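Side-chain contacts in multi-copper Oxidase CueO (Ochrobactrum, PDB 6EVG), which acts as a laccase-like copper oxidase on lignin model compounds and lignosulfonate, probably passing the electrons to dioxygen as other laccases do: residues H91-F96 with W460-L465; H133-T138 with F408-I413; E260-T263 with R269-V272. One frame throughout, in Å; residues are numbered along the deposited sequence.

Interaction 1: H91-F96 with W460-L465; sequences HWHGLF and WKDTAL. With EDO (1,2-ethanediol), chain D.
Asp-462 OD1 is gripped from two directions: Thr-463 OG1 donates to it at 2.8 Å, nearly along the carboxylate C-O bond, and His-93 NE2 reaches it from across the contact at 3.3 Å. The histidine bond is weak, with an N-H...O angle of 122°; Thr-463 OG1 stands 3.1 Å from the same His-93 NE2. Both oxygens meet the imidazole at its edge, close to its plane, whereas the carboxylate itself is turned 64° from the ring. With CG lodged between its backbone N and carbonyl carbon (chi1 61°), Asp-462 sends its other oxygen, OD2, to lie 3.6 Å from Gly-94 CA, and Arg-269 holds that oxygen in a salt bridge.

Residues 91-94 form an H-X-H-G motif, which in multicopper oxidases supplies ligands of the trinuclear copper centre. In this model His-93 ND1 has a hydrogen bond with His-131 NE2, and His-91 NE2 with His-437 NE2. Gly-94 takes the third position of a type II turn running from Trp-92 to Leu-95; a CB there would jam against the preceding carbonyl oxygen.

Further along 460-465, Lys-461 folds back through its last two torsions, and NZ donates to Thr-463 O at 2.9 Å while also pairing with Glu-268 and Asp-249. Strand 463-466 is outermost in its sheet, and a 1,2-ethanediol, probably from the crystallisation liquor, sits against its backbone. Leu-465 N donates to the diol O1 at 2.9 Å, and the diol O2 returns a bond of 2.7 Å to Leu-465 O.

Interaction 2: H133-T138 with F408-I413; sequences HLHGNT and FDMDRI
His-135 lays its imidazole against Phe-408 and Met-410, joining two loops of the cupredoxin-fold multicopper oxidase architecture: the one between strand 126-131 and helix 138-144, which carries the end of the family's second H-X-H motif at His-133, and the one leading into strand 415-417. From CB, which points at the partner loop, the side chain runs out with CG opposite the backbone N (chi1 177°). The ring's CG comes 4.1 Å from Phe-408 CE2. CD2 is closer, 3.8 Å from that same carbon, and NE2 lies 4.1 Å from Phe-408 CD2. The phenyl edge is thus aimed at the imidazole face in an offset edge-to-face pair, with planes at 70° and centroids 5.4 Å apart.

At the ND1 end of the ring, Met-410 CG lies 3.7 Å from ND1, and CE1 faces the same methionine carbon. The methionine approaches from the same side of the ring as the phenyl group; bent at chi2 and chi3, it brings SD to an oblique position, 4.6 Å from the centroid and 35° off the ring normal. An alanine in place of His-135 would remove the imidazole, which would probably leave the phenyl edge and the thioether without the surface they share and free Met-410 to turn.

Each loop is braced internally. Leu-134 N donates to Thr-138 OG1 at 2.8 Å, and Asn-137 ND2 closes back on His-135 O. Met-410 rides on a type I turn from Asp-409 to Arg-412, reinforced by an Asx turn in which Asp-411 N meets Asp-409 OD1 at 2.9 Å, from above the carboxylate plane.

Interaction 3: E260-T263 with R269-V272; sequences ERLT and RYEV
Leu-262 CD1 sits squarely over the face of the Tyr-270 ring, 4.1 Å from the centroid and only 7° off the normal, a clean CH-pi contact. Its twin methyl, CD2, drops lower along the tyrosine, 3.9 Å from Tyr-270 CB, and touches Val-272 CG1 at 3.9 Å as well. One leucine therefore spans two residues that alternate along a strand and point the same way. Its CG lies opposite the backbone N (chi1 174°), which sets the fork of methyls between the strands. Farther out on the ring, Tyr-270 CE2 has Thr-263 O at 3.6 Å.

A water completes this end. It donates to Thr-263 O at 2.8 Å and accepts a longer bond, 3.3 Å, from Tyr-270 OH, bridging backbone to phenol.

The strands are not paired with each other. Strand 262-264 lies at the border of one sheet, where Leu-262 shares backbone hydrogen bonding with Val-235, and strand 269-275 runs inside another, between 219-226 and 243-248. A short link joins them as a beta arch, with the side chains meeting across the interior of a cupredoxin-type sandwich. Around this core, Val-245 touches both Tyr-270 and Val-272, while His-456 packs on Leu-262. Thr-263 OG1 is hydrogen-bonded with His-234 ND1.

Methyls, ring face and aliphatic carbons make up most of the direct touching, so the two sheets meet here chiefly through dispersion and exclusion of water; polarity enters at the phenol end, where a water links the tyrosine hydroxyl, by the longer bond, to the Thr-263 carbonyl.

How the interactions relate
Interaction 1 lies between the other two and touches both. Toward interaction 3, centred 16 Å away, the join is polar: Asp-462 OD2 forms a salt bridge with Arg-269 NH2 at 2.9 Å, and Arg-269 NH1 packs against His-93 CD2 at 3.4 Å. Toward interaction 2, 18 Å off between centres, it is apolar, His-91 CB lying 3.9 Å from His-133 CB. Interactions 2 and 3 stand on opposite sides of the chain's centre, their nearest atoms about 12 Å apart. The bound copper, held by His-434, Cys-490 and His-495, is about 11 Å from the Thr-463 side chain and about 12 Å from that of Phe-408, so neither contact reaches the metal directly.

Interaction 1: H91-F96 with W460-L465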
ATOM      1  N   HIS A  91      -2.741   8.027  -7.498  1.00  7.30           N
ATOM      2  CA  HIS A  91      -1.977   6.946  -8.112  1.00  7.47           C
ATOM      3  C   HIS A  91      -2.724   5.627  -7.887  1.00  7.00           C
ATOM      4  O   HIS A  91      -3.092   5.319  -6.757  1.00  7.55           O
ATOM      5  CB  HIS A  91      -0.554   6.893  -7.483  1.00  8.01           C
ATOM      6  CG  HIS A  91       0.228   5.650  -7.696  1.00  7.92           C
ATOM      7  ND1 HIS A  91       0.397   5.040  -8.910  1.00  8.42           N
ATOM      8  CD2 HIS A  91       0.965   4.920  -6.802  1.00  8.68           C
ATOM      9  CE1 HIS A  91       1.170   3.951  -8.732  1.00  8.79           C
ATOM     10  NE2 HIS A  91       1.537   3.879  -7.467  1.00  9.07           N
ATOM     11  N   TRP A  92      -2.940   4.908  -8.980  1.00  7.01           N
ATOM     12  CA  TRP A  92      -3.654   3.632  -8.971  1.00  7.41           C
ATOM     13  C   TRP A  92      -2.597   2.554  -8.646  1.00  7.18           C
ATOM     14  O   TRP A  92      -2.006   1.930  -9.532  1.00  8.46           O
ATOM     15  CB  TRP A  92      -4.357   3.379 -10.305  1.00  7.70           C
ATOM     16  CG  TRP A  92      -5.155   4.504 -10.839  1.00  7.51           C
ATOM     17  CD1 TRP A  92      -4.951   5.114 -12.022  1.00  8.23           C
ATOM     18  CD2 TRP A  92      -6.297   5.140 -10.240  1.00  8.10           C
ATOM     19  NE1 TRP A  92      -5.849   6.130 -12.214  1.00  8.65           N
ATOM     20  CE2 TRP A  92      -6.690   6.193 -11.133  1.00  8.11           C
ATOM     21  CE3 TRP A  92      -7.033   4.960  -9.061  1.00  8.20           C
ATOM     22  CZ2 TRP A  92      -7.765   7.028 -10.842  1.00  9.19           C
ATOM     23  CZ3 TRP A  92      -8.080   5.801  -8.780  1.00  8.49           C
ATOM     24  CH2 TRP A  92      -8.437   6.834  -9.677  1.00  8.43           C
ATOM     25  N   HIS A  93      -2.358   2.398  -7.349  1.00  7.24           N
ATOM     26  CA  HIS A  93      -1.257   1.589  -6.766  1.00  7.18           C
ATOM     27  C   HIS A  93      -1.623   0.107  -6.837  1.00  7.41           C
ATOM     28  O   HIS A  93      -2.354  -0.404  -6.000  1.00  8.40           O
ATOM     29  CB  HIS A  93      -1.029   2.098  -5.358  1.00  7.19           C
ATOM     30  CG  HIS A  93       0.213   1.602  -4.686  1.00  7.35           C
ATOM     31  ND1 HIS A  93       0.915   2.434  -3.819  1.00  7.58           N
ATOM     32  CD2 HIS A  93       0.782   0.374  -4.685  1.00  7.92           C
ATOM     33  CE1 HIS A  93       1.898   1.706  -3.302  1.00  8.23           C
ATOM     34  NE2 HIS A  93       1.846   0.463  -3.792  1.00  8.28           N
ATOM     35  N   GLY A  94      -1.094  -0.551  -7.873  1.00  8.41           N
ATOM     36  CA  GLY A  94      -1.394  -1.923  -8.187  1.00  8.70           C
ATOM     37  C   GLY A  94      -2.223  -2.167  -9.408  1.00  8.84           C
ATOM     38  O   GLY A  94      -2.309  -3.276  -9.917  1.00  9.48           O
ATOM     39  N   LEU A  95      -2.844  -1.102  -9.937  1.00 10.43           N
ATOM     40  CA  LEU A  95      -3.611  -1.234 -11.169  1.00  9.93           C
ATOM     41  C   LEU A  95      -2.684  -1.230 -12.358  1.00 10.03           C
ATOM     42  O   LEU A  95      -1.639  -0.556 -12.342  1.00 12.89           O
ATOM     43  CB  LEU A  95      -4.633  -0.068 -11.276  1.00 10.70           C
ATOM     44  CG  LEU A  95      -5.837  -0.300 -12.147  1.00 11.38           C
ATOM     45  CD1 LEU A  95      -6.733  -1.405 -11.515  1.00 16.72           C
ATOM     46  CD2 LEU A  95      -6.623   0.971 -12.339  1.00 11.47           C
ATOM     47  N   PHE A  96      -3.014  -2.025 -13.387  1.00  8.67           N
ATOM     48  CA  PHE A  96      -2.159  -2.063 -14.598  1.00  9.28           C
ATOM     49  C   PHE A  96      -2.742  -1.096 -15.629  1.00  9.96           C
ATOM     50  O   PHE A  96      -3.773  -1.374 -16.260  1.00 10.83           O
ATOM     51  CB  PHE A  96      -2.086  -3.437 -15.208  1.00  8.92           C
ATOM     52  CG  PHE A  96      -1.260  -4.478 -14.477  1.00  9.06           C
ATOM     53  CD1 PHE A  96      -0.940  -4.409 -13.132  1.00  9.62           C
ATOM     54  CD2 PHE A  96      -0.865  -5.607 -15.171  1.00 11.43           C
ATOM     55  CE1 PHE A  96      -0.205  -5.436 -12.516  1.00  9.77           C
ATOM     56  CE2 PHE A  96      -0.142  -6.618 -14.545  1.00 11.69           C
ATOM     57  CZ  PHE A  96       0.185  -6.513 -13.232  1.00 10.63           C
ATOM     58  N   TRP A 460       3.913 -12.119  -7.385  1.00  8.47           N
ATOM     59  CA  TRP A 460       4.059 -10.773  -7.990  1.00  8.21           C
ATOM     60  C   TRP A 460       3.897  -9.700  -6.960  1.00  7.86           C
ATOM     61  O   TRP A 460       2.900  -9.744  -6.170  1.00  8.13           O
ATOM     62  CB  TRP A 460       3.050 -10.596  -9.130  1.00  8.86           C
ATOM     63  CG  TRP A 460       3.418 -11.288 -10.371  1.00  9.75           C
ATOM     64  CD1 TRP A 460       2.825 -12.362 -10.974  1.00 11.11           C
ATOM     65  CD2 TRP A 460       4.555 -10.964 -11.222  1.00 10.20           C
ATOM     66  NE1 TRP A 460       3.492 -12.728 -12.105  1.00 11.83           N
ATOM     67  CE2 TRP A 460       4.551 -11.864 -12.310  1.00 11.17           C
ATOM     68  CE3 TRP A 460       5.507  -9.957 -11.183  1.00 10.60           C
ATOM     69  CZ2 TRP A 460       5.488 -11.775 -13.337  1.00 12.77           C
ATOM     70  CZ3 TRP A 460       6.431  -9.880 -12.236  1.00 11.29           C
ATOM     71  CH2 TRP A 460       6.399 -10.743 -13.282  1.00 13.55           C
ATOM     72  N   LYS A 461       4.817  -8.735  -6.940  1.00  7.47           N
ATOM     73  CA  LYS A 461       4.745  -7.639  -5.982  1.00  7.36           C
ATOM     74  C   LYS A 461       5.034  -6.316  -6.691  1.00  7.45           C
ATOM     75  O   LYS A 461       5.570  -6.255  -7.805  1.00  8.48           O
ATOM     76  CB  LYS A 461       5.700  -7.890  -4.800  1.00 10.35           C
ATOM     77  CG  LYS A 461       5.052  -8.937  -3.819  1.00 12.65           C
ATOM     78  CD  LYS A 461       5.792  -9.223  -2.567  1.00 11.88           C
ATOM     79  CE  LYS A 461       5.993  -8.030  -1.710  1.00  9.95           C
ATOM     80  NZ  LYS A 461       4.779  -7.278  -1.241  1.00  8.73           N
ATOM     81  N   ASP A 462       4.609  -5.237  -6.020  1.00  7.17           N
ATOM     82  CA  ASP A 462       4.965  -3.887  -6.445  1.00  7.26           C
ATOM     83  C   ASP A 462       5.596  -3.072  -5.344  1.00  7.40           C
ATOM     84  O   ASP A 462       6.073  -1.957  -5.648  1.00  7.93           O
ATOM     85  CB  ASP A 462       3.754  -3.137  -7.103  1.00  7.92           C
ATOM     86  CG  ASP A 462       2.563  -2.966  -6.174  1.00  7.41           C
ATOM     87  OD1 ASP A 462       2.752  -2.410  -5.055  1.00  8.44           O
ATOM     88  OD2 ASP A 462       1.432  -3.361  -6.560  1.00  8.39           O
ATOM     89  N   THR A 463       5.611  -3.536  -4.088  1.00  7.25           N
ATOM     90  CA  THR A 463       6.155  -2.818  -2.970  1.00  7.70           C
ATOM     91  C   THR A 463       6.873  -3.897  -2.113  1.00  8.31           C
ATOM     92  O   THR A 463       6.305  -4.961  -1.921  1.00  9.09           O
ATOM     93  CB  THR A 463       5.080  -2.094  -2.152  1.00  8.14           C
ATOM     94  OG1 THR A 463       4.305  -1.268  -3.063  1.00  8.63           O
ATOM     95  CG2 THR A 463       5.643  -1.252  -1.079  1.00  8.71           C
ATOM     96  N   ALA A 464       8.075  -3.612  -1.619  1.00  8.10           N
ATOM     97  CA  ALA A 464       8.820  -4.596  -0.803  1.00  8.96           C
ATOM     98  C   ALA A 464       9.692  -3.914   0.195  1.00  8.74           C
ATOM     99  O   ALA A 464      10.351  -2.920  -0.146  1.00  9.12           O
ATOM    100  CB  ALA A 464       9.651  -5.487  -1.657  1.00 10.69           C
ATOM    101  N   LEU A 465       9.772  -4.454   1.405  1.00  8.58           N
ATOM    102  CA  LEU A 465      10.630  -3.897   2.426  1.00  8.92           C
ATOM    103  C   LEU A 465      12.066  -4.404   2.216  1.00  9.22           C
ATOM    104  O   LEU A 465      12.324  -5.605   2.255  1.00 10.38           O
ATOM    105  CB  LEU A 465      10.139  -4.267   3.833  1.00  9.26           C
ATOM    106  CG  LEU A 465      10.842  -3.581   4.991  1.00 10.20           C
ATOM    107  CD1 LEU A 465      10.797  -2.051   4.947  1.00 10.54           C
ATOM    108  CD2 LEU A 465      10.319  -4.111   6.320  1.00 12.26           C
TER
HETATM  109  C1  EDO D 603       8.833  -8.330   1.514  1.00 11.33           C
HETATM  110  O1  EDO D 603       8.415  -6.975   1.374  1.00 10.57           O
HETATM  111  C2  EDO D 603      10.340  -8.389   1.590  1.00 11.12           C
HETATM  112  O2  EDO D 603      10.865  -7.771   2.777  1.00 12.59           O

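Interaction 2: H133-T138 with F408-I413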
ATOM      1  N   HIS A 133      -0.044  11.118  -4.955  1.00  8.48           N
ATOM      2  CA  HIS A 133       1.370  10.959  -5.272  1.00  8.98           C
ATOM      3  C   HIS A 133       1.806  12.300  -5.856  1.00  8.43           C
ATOM      4  O   HIS A 133       1.451  12.665  -6.984  1.00  9.83           O
ATOM      5  CB  HIS A 133       1.643   9.799  -6.234  1.00 10.22           C
ATOM      6  CG  HIS A 133       3.108   9.561  -6.392  1.00 10.92           C
ATOM      7  ND1 HIS A 133       3.883   9.059  -5.367  1.00 11.92           N
ATOM      8  CD2 HIS A 133       3.946   9.830  -7.413  1.00 12.42           C
ATOM      9  CE1 HIS A 133       5.142   9.027  -5.778  1.00 12.80           C
ATOM     10  NE2 HIS A 133       5.211   9.509  -7.017  1.00 13.21           N
ATOM     11  N   LEU A 134       2.568  13.044  -5.064  1.00  9.25           N
ATOM     12  CA  LEU A 134       2.879  14.419  -5.338  1.00 10.46           C
ATOM     13  C   LEU A 134       4.381  14.668  -5.173  1.00 11.33           C
ATOM     14  O   LEU A 134       5.114  13.847  -4.617  1.00 15.92           O
ATOM     15  CB  LEU A 134       2.072  15.324  -4.386  1.00 10.04           C
ATOM     16  CG  LEU A 134       0.552  15.217  -4.554  1.00 10.70           C
ATOM     17  CD1 LEU A 134      -0.143  15.870  -3.382  1.00 12.95           C
ATOM     18  CD2 LEU A 134       0.102  15.824  -5.862  1.00 11.65           C
ATOM     19  N   HIS A 135       4.844  15.832  -5.586  1.00 10.14           N
ATOM     20  CA  HIS A 135       6.211  16.316  -5.385  1.00 10.68           C
ATOM     21  C   HIS A 135       6.261  17.130  -4.109  1.00 11.06           C
ATOM     22  O   HIS A 135       5.746  18.238  -4.030  1.00 13.58           O
ATOM     23  CB  HIS A 135       6.598  17.148  -6.600  1.00 12.33           C
ATOM     24  CG  HIS A 135       7.955  17.749  -6.476  1.00 13.62           C
ATOM     25  ND1 HIS A 135       8.315  18.888  -7.170  1.00 18.50           N
ATOM     26  CD2 HIS A 135       9.038  17.368  -5.774  1.00 14.05           C
ATOM     27  CE1 HIS A 135       9.555  19.202  -6.836  1.00 20.36           C
ATOM     28  NE2 HIS A 135      10.033  18.286  -6.020  1.00 17.29           N
ATOM     29  N   GLY A 136       6.843  16.561  -3.058  1.00 10.71           N
ATOM     30  CA  GLY A 136       7.033  17.245  -1.797  1.00 11.66           C
ATOM     31  C   GLY A 136       5.872  17.324  -0.834  1.00 11.46           C
ATOM     32  O   GLY A 136       6.056  17.701   0.328  1.00 14.91           O
ATOM     33  N   ASN A 137       4.676  16.917  -1.260  1.00 11.82           N
ATOM     34  CA  ASN A 137       3.414  17.065  -0.534  1.00 13.38           C
ATOM     35  C   ASN A 137       2.654  15.759  -0.293  1.00 11.35           C
ATOM     36  O   ASN A 137       1.503  15.782   0.131  1.00 13.06           O
ATOM     37  CB  ASN A 137       2.467  18.087  -1.264  1.00 15.05           C
ATOM     38  CG  ASN A 137       2.925  19.452  -1.116  1.00 17.99           C
ATOM     39  OD1 ASN A 137       2.618  20.101  -0.126  1.00 19.97           O
ATOM     40  ND2 ASN A 137       3.742  19.916  -2.041  1.00 22.76           N
ATOM     41  N   THR A 138       3.298  14.651  -0.618  1.00 10.72           N
ATOM     42  CA  THR A 138       2.599  13.383  -0.497  1.00 10.37           C
ATOM     43  C   THR A 138       2.303  13.012   0.946  1.00  9.28           C
ATOM     44  O   THR A 138       1.218  12.525   1.258  1.00  9.54           O
ATOM     45  CB  THR A 138       3.441  12.274  -1.148  1.00 11.38           C
ATOM     46  OG1 THR A 138       3.681  12.546  -2.509  1.00 15.14           O
ATOM     47  CG2 THR A 138       2.766  10.860  -1.062  1.00 13.92           C
ATOM     48  N   PHE A 408      15.562  13.313  -6.289  1.00 11.47           N
ATOM     49  CA  PHE A 408      14.527  13.486  -7.293  1.00 11.30           C
ATOM     50  C   PHE A 408      14.541  14.866  -7.951  1.00 10.86           C
ATOM     51  O   PHE A 408      14.607  15.877  -7.264  1.00 12.44           O
ATOM     52  CB  PHE A 408      13.152  13.295  -6.624  1.00 11.42           C
ATOM     53  CG  PHE A 408      11.975  13.466  -7.553  1.00 11.67           C
ATOM     54  CD1 PHE A 408      11.779  12.598  -8.582  1.00 12.42           C
ATOM     55  CD2 PHE A 408      11.081  14.532  -7.406  1.00 13.21           C
ATOM     56  CE1 PHE A 408      10.697  12.764  -9.434  1.00 14.76           C
ATOM     57  CE2 PHE A 408      10.004  14.706  -8.263  1.00 14.49           C
ATOM     58  CZ  PHE A 408       9.823  13.826  -9.271  1.00 15.01           C
ATOM     59  N   ASP A 409      14.452  14.842  -9.261  1.00 11.59           N
ATOM     60  CA  ASP A 409      14.342  16.085 -10.052  1.00 12.02           C
ATOM     61  C   ASP A 409      13.231  15.832 -11.080  1.00 11.63           C
ATOM     62  O   ASP A 409      13.307  14.913 -11.912  1.00 12.30           O
ATOM     63  CB  ASP A 409      15.695  16.355 -10.744  1.00 13.30           C
ATOM     64  CG  ASP A 409      15.699  17.526 -11.708  1.00 16.11           C
ATOM     65  OD1 ASP A 409      14.665  18.100 -12.081  1.00 16.88           O
ATOM     66  OD2 ASP A 409      16.846  17.876 -12.091  1.00 22.63           O
ATOM     67  N   MET A 410      12.189  16.651 -11.010  1.00 13.42           N
ATOM     68  CA  MET A 410      11.066  16.530 -11.943  1.00 12.83           C
ATOM     69  C   MET A 410      11.413  16.468 -13.405  1.00 13.49           C
ATOM     70  O   MET A 410      10.757  15.822 -14.206  1.00 13.92           O
ATOM     71  CB  MET A 410      10.130  17.748 -11.763  1.00 14.20           C
ATOM     72  CG  MET A 410       9.320  17.738 -10.495  1.00 15.65           C
ATOM     73  SD  MET A 410       7.913  16.611 -10.558  1.00 15.04           S
ATOM     74  CE  MET A 410       6.802  17.577 -11.624  1.00 18.16           C
ATOM     75  N   ASP A 411      12.509  17.137 -13.783  1.00 13.40           N
ATOM     76  CA  ASP A 411      12.905  17.214 -15.180  1.00 14.60           C
ATOM     77  C   ASP A 411      13.908  16.170 -15.607  1.00 15.47           C
ATOM     78  O   ASP A 411      14.347  16.228 -16.751  1.00 19.84           O
ATOM     79  CB  ASP A 411      13.452  18.632 -15.415  1.00 18.72           C
ATOM     80  CG  ASP A 411      12.385  19.675 -15.296  1.00 22.63           C
ATOM     81  OD1 ASP A 411      11.297  19.458 -15.824  1.00 27.15           O
ATOM     82  OD2 ASP A 411      12.578  20.710 -14.638  1.00 32.14           O
ATOM     83  N   ARG A 412      14.292  15.251 -14.727  1.00 13.46           N
ATOM     84  CA  ARG A 412      15.350  14.279 -15.012  1.00 13.24           C
ATOM     85  C   ARG A 412      14.760  12.871 -15.109  1.00 11.77           C
ATOM     86  O   ARG A 412      14.058  12.426 -14.213  1.00 13.14           O
ATOM     87  CB  ARG A 412      16.407  14.316 -13.915  1.00 14.37           C
ATOM     88  CG  ARG A 412      17.642  13.474 -14.246  1.00 14.29           C
ATOM     89  CD  ARG A 412      18.636  13.473 -13.094  1.00 15.18           C
ATOM     90  NE  ARG A 412      18.155  12.681 -11.956  1.00 14.77           N
ATOM     91  CZ  ARG A 412      18.097  13.047 -10.674  1.00 16.43           C
ATOM     92  NH1 ARG A 412      18.466  14.220 -10.272  1.00 20.28           N
ATOM     93  NH2 ARG A 412      17.646  12.137  -9.800  1.00 17.04           N
ATOM     94  N   ILE A 413      15.104  12.188 -16.181  1.00 12.32           N
ATOM     95  CA  ILE A 413      14.770  10.787 -16.357  1.00 12.47           C
ATOM     96  C   ILE A 413      15.959   9.963 -15.890  1.00 12.71           C
ATOM     97  O   ILE A 413      17.066  10.060 -16.433  1.00 15.88           O
ATOM     98  CB  ILE A 413      14.388  10.432 -17.796  1.00 13.73           C
ATOM     99  CG1 ILE A 413      13.190  11.261 -18.263  1.00 14.34           C
ATOM    100  CG2 ILE A 413      14.193   8.947 -17.985  1.00 15.10           C
ATOM    101  CD1 ILE A 413      11.957  11.111 -17.409  1.00 17.18           C
TER

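Interaction 3: E260-T263 with R269-V272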
ATOM      1  N   GLU A 260       3.156 -17.192  11.508  1.00 10.65           N
ATOM      2  CA  GLU A 260       2.708 -16.797  12.852  1.00 11.87           C
ATOM      3  C   GLU A 260       2.758 -15.311  13.087  1.00  9.76           C
ATOM      4  O   GLU A 260       2.067 -14.815  14.003  1.00 11.95           O
ATOM      5  CB  GLU A 260       3.492 -17.568  13.907  1.00 17.09           C
ATOM      6  CG  GLU A 260       3.374 -19.074  13.791  1.00 24.06           C
ATOM      7  CD  GLU A 260       4.133 -19.747  14.926  1.00 31.71           C
ATOM      8  OE1 GLU A 260       5.381 -19.939  14.777  1.00 46.46           O
ATOM      9  OE2 GLU A 260       3.493 -19.993  15.949  1.00 40.63           O
ATOM     10  N   ARG A 261       3.584 -14.589  12.320  1.00  9.85           N
ATOM     11  CA  ARG A 261       3.676 -13.128  12.444  1.00 10.72           C
ATOM     12  C   ARG A 261       4.030 -12.640  11.030  1.00 10.95           C
ATOM     13  O   ARG A 261       4.771 -13.299  10.328  1.00 14.36           O
ATOM     14  CB  ARG A 261       4.693 -12.680  13.482  1.00 12.35           C
ATOM     15  CG  ARG A 261       4.624 -11.158  13.722  1.00 12.45           C
ATOM     16  CD  ARG A 261       5.565 -10.694  14.734  1.00 12.14           C
ATOM     17  NE  ARG A 261       5.269 -11.156  16.095  1.00 10.98           N
ATOM     18  CZ  ARG A 261       4.709 -10.402  17.050  1.00 10.83           C
ATOM     19  NH1 ARG A 261       4.142  -9.236  16.764  1.00 11.02           N
ATOM     20  NH2 ARG A 261       4.705 -10.822  18.308  1.00 11.33           N
ATOM     21  N   LEU A 262       3.396 -11.570  10.602  1.00  8.46           N
ATOM     22  CA  LEU A 262       3.488 -11.065   9.224  1.00  8.50           C
ATOM     23  C   LEU A 262       3.950  -9.608   9.193  1.00  7.91           C
ATOM     24  O   LEU A 262       3.338  -8.758   9.801  1.00  8.57           O
ATOM     25  CB  LEU A 262       2.116 -11.184   8.575  1.00  9.10           C
ATOM     26  CG  LEU A 262       1.983 -10.559   7.161  1.00  9.04           C
ATOM     27  CD1 LEU A 262       2.858 -11.302   6.153  1.00  9.99           C
ATOM     28  CD2 LEU A 262       0.531 -10.660   6.739  1.00 11.61           C
ATOM     29  N   THR A 263       5.073  -9.352   8.505  1.00  8.60           N
ATOM     30  CA  THR A 263       5.540  -7.964   8.346  1.00  8.79           C
ATOM     31  C   THR A 263       4.865  -7.313   7.144  1.00  8.45           C
ATOM     32  O   THR A 263       4.838  -7.933   6.057  1.00  9.46           O
ATOM     33  CB  THR A 263       7.058  -7.898   8.205  1.00 10.54           C
ATOM     34  OG1 THR A 263       7.640  -8.356   9.452  1.00 11.67           O
ATOM     35  CG2 THR A 263       7.563  -6.522   7.859  1.00 11.45           C
ATOM     36  N   ARG A 269       0.449  -4.961   0.462  1.00  6.69           N
ATOM     37  CA  ARG A 269      -0.813  -5.636   0.787  1.00  7.13           C
ATOM     38  C   ARG A 269      -0.557  -7.116   0.950  1.00  7.10           C
ATOM     39  O   ARG A 269       0.199  -7.716   0.188  1.00  7.56           O
ATOM     40  CB  ARG A 269      -1.894  -5.464  -0.315  1.00  7.35           C
ATOM     41  CG  ARG A 269      -2.428  -4.045  -0.483  1.00  7.79           C
ATOM     42  CD  ARG A 269      -1.567  -3.149  -1.361  1.00  7.41           C
ATOM     43  NE  ARG A 269      -1.642  -3.560  -2.752  1.00  6.90           N
ATOM     44  CZ  ARG A 269      -0.708  -3.314  -3.658  1.00  6.65           C
ATOM     45  NH1 ARG A 269       0.433  -2.686  -3.334  1.00  7.13           N
ATOM     46  NH2 ARG A 269      -0.912  -3.684  -4.926  1.00  7.13           N
ATOM     47  N   TYR A 270      -1.273  -7.738   1.901  1.00  7.16           N
ATOM     48  CA  TYR A 270      -1.320  -9.190   1.997  1.00  7.38           C
ATOM     49  C   TYR A 270      -2.776  -9.591   2.280  1.00  7.23           C
ATOM     50  O   TYR A 270      -3.444  -8.991   3.134  1.00  8.70           O
ATOM     51  CB  TYR A 270      -0.442  -9.726   3.125  1.00  7.75           C
ATOM     52  CG  TYR A 270       1.039  -9.573   2.836  1.00  7.64           C
ATOM     53  CD1 TYR A 270       1.713 -10.523   2.095  1.00  7.92           C
ATOM     54  CD2 TYR A 270       1.743  -8.460   3.245  1.00  8.17           C
ATOM     55  CE1 TYR A 270       3.077 -10.376   1.817  1.00  8.70           C
ATOM     56  CE2 TYR A 270       3.096  -8.307   2.981  1.00  9.20           C
ATOM     57  CZ  TYR A 270       3.735  -9.267   2.256  1.00  9.13           C
ATOM     58  OH  TYR A 270       5.094  -9.120   1.912  1.00 10.78           O
ATOM     59  N   GLU A 271      -3.211 -10.645   1.592  1.00  6.90           N
ATOM     60  CA  GLU A 271      -4.517 -11.269   1.913  1.00  7.11           C
ATOM     61  C   GLU A 271      -4.229 -12.555   2.688  1.00  7.49           C
ATOM     62  O   GLU A 271      -3.403 -13.379   2.237  1.00  8.14           O
ATOM     63  CB  GLU A 271      -5.306 -11.576   0.663  1.00  7.69           C
ATOM     64  CG  GLU A 271      -5.561 -10.386  -0.257  1.00  8.80           C
ATOM     65  CD  GLU A 271      -6.450 -10.699  -1.421  1.00 10.28           C
ATOM     66  OE1 GLU A 271      -7.475 -11.359  -1.238  1.00 15.60           O
ATOM     67  OE2 GLU A 271      -6.093 -10.323  -2.542  1.00 13.38           O
ATOM     68  N   VAL A 272      -4.867 -12.676   3.848  1.00  7.55           N
ATOM     69  CA  VAL A 272      -4.635 -13.824   4.724  1.00  8.10           C
ATOM     70  C   VAL A 272      -5.952 -14.446   5.101  1.00  8.41           C
ATOM     71  O   VAL A 272      -7.004 -13.808   5.174  1.00 10.22           O
ATOM     72  CB  VAL A 272      -3.865 -13.406   5.966  1.00  9.45           C
ATOM     73  CG1 VAL A 272      -2.531 -12.779   5.595  1.00 10.82           C
ATOM     74  CG2 VAL A 272      -4.658 -12.567   6.923  1.00 10.20           C
TER
HETATM   75  O   HOH W   1       6.790  -7.436   4.127  1.00 18.12           O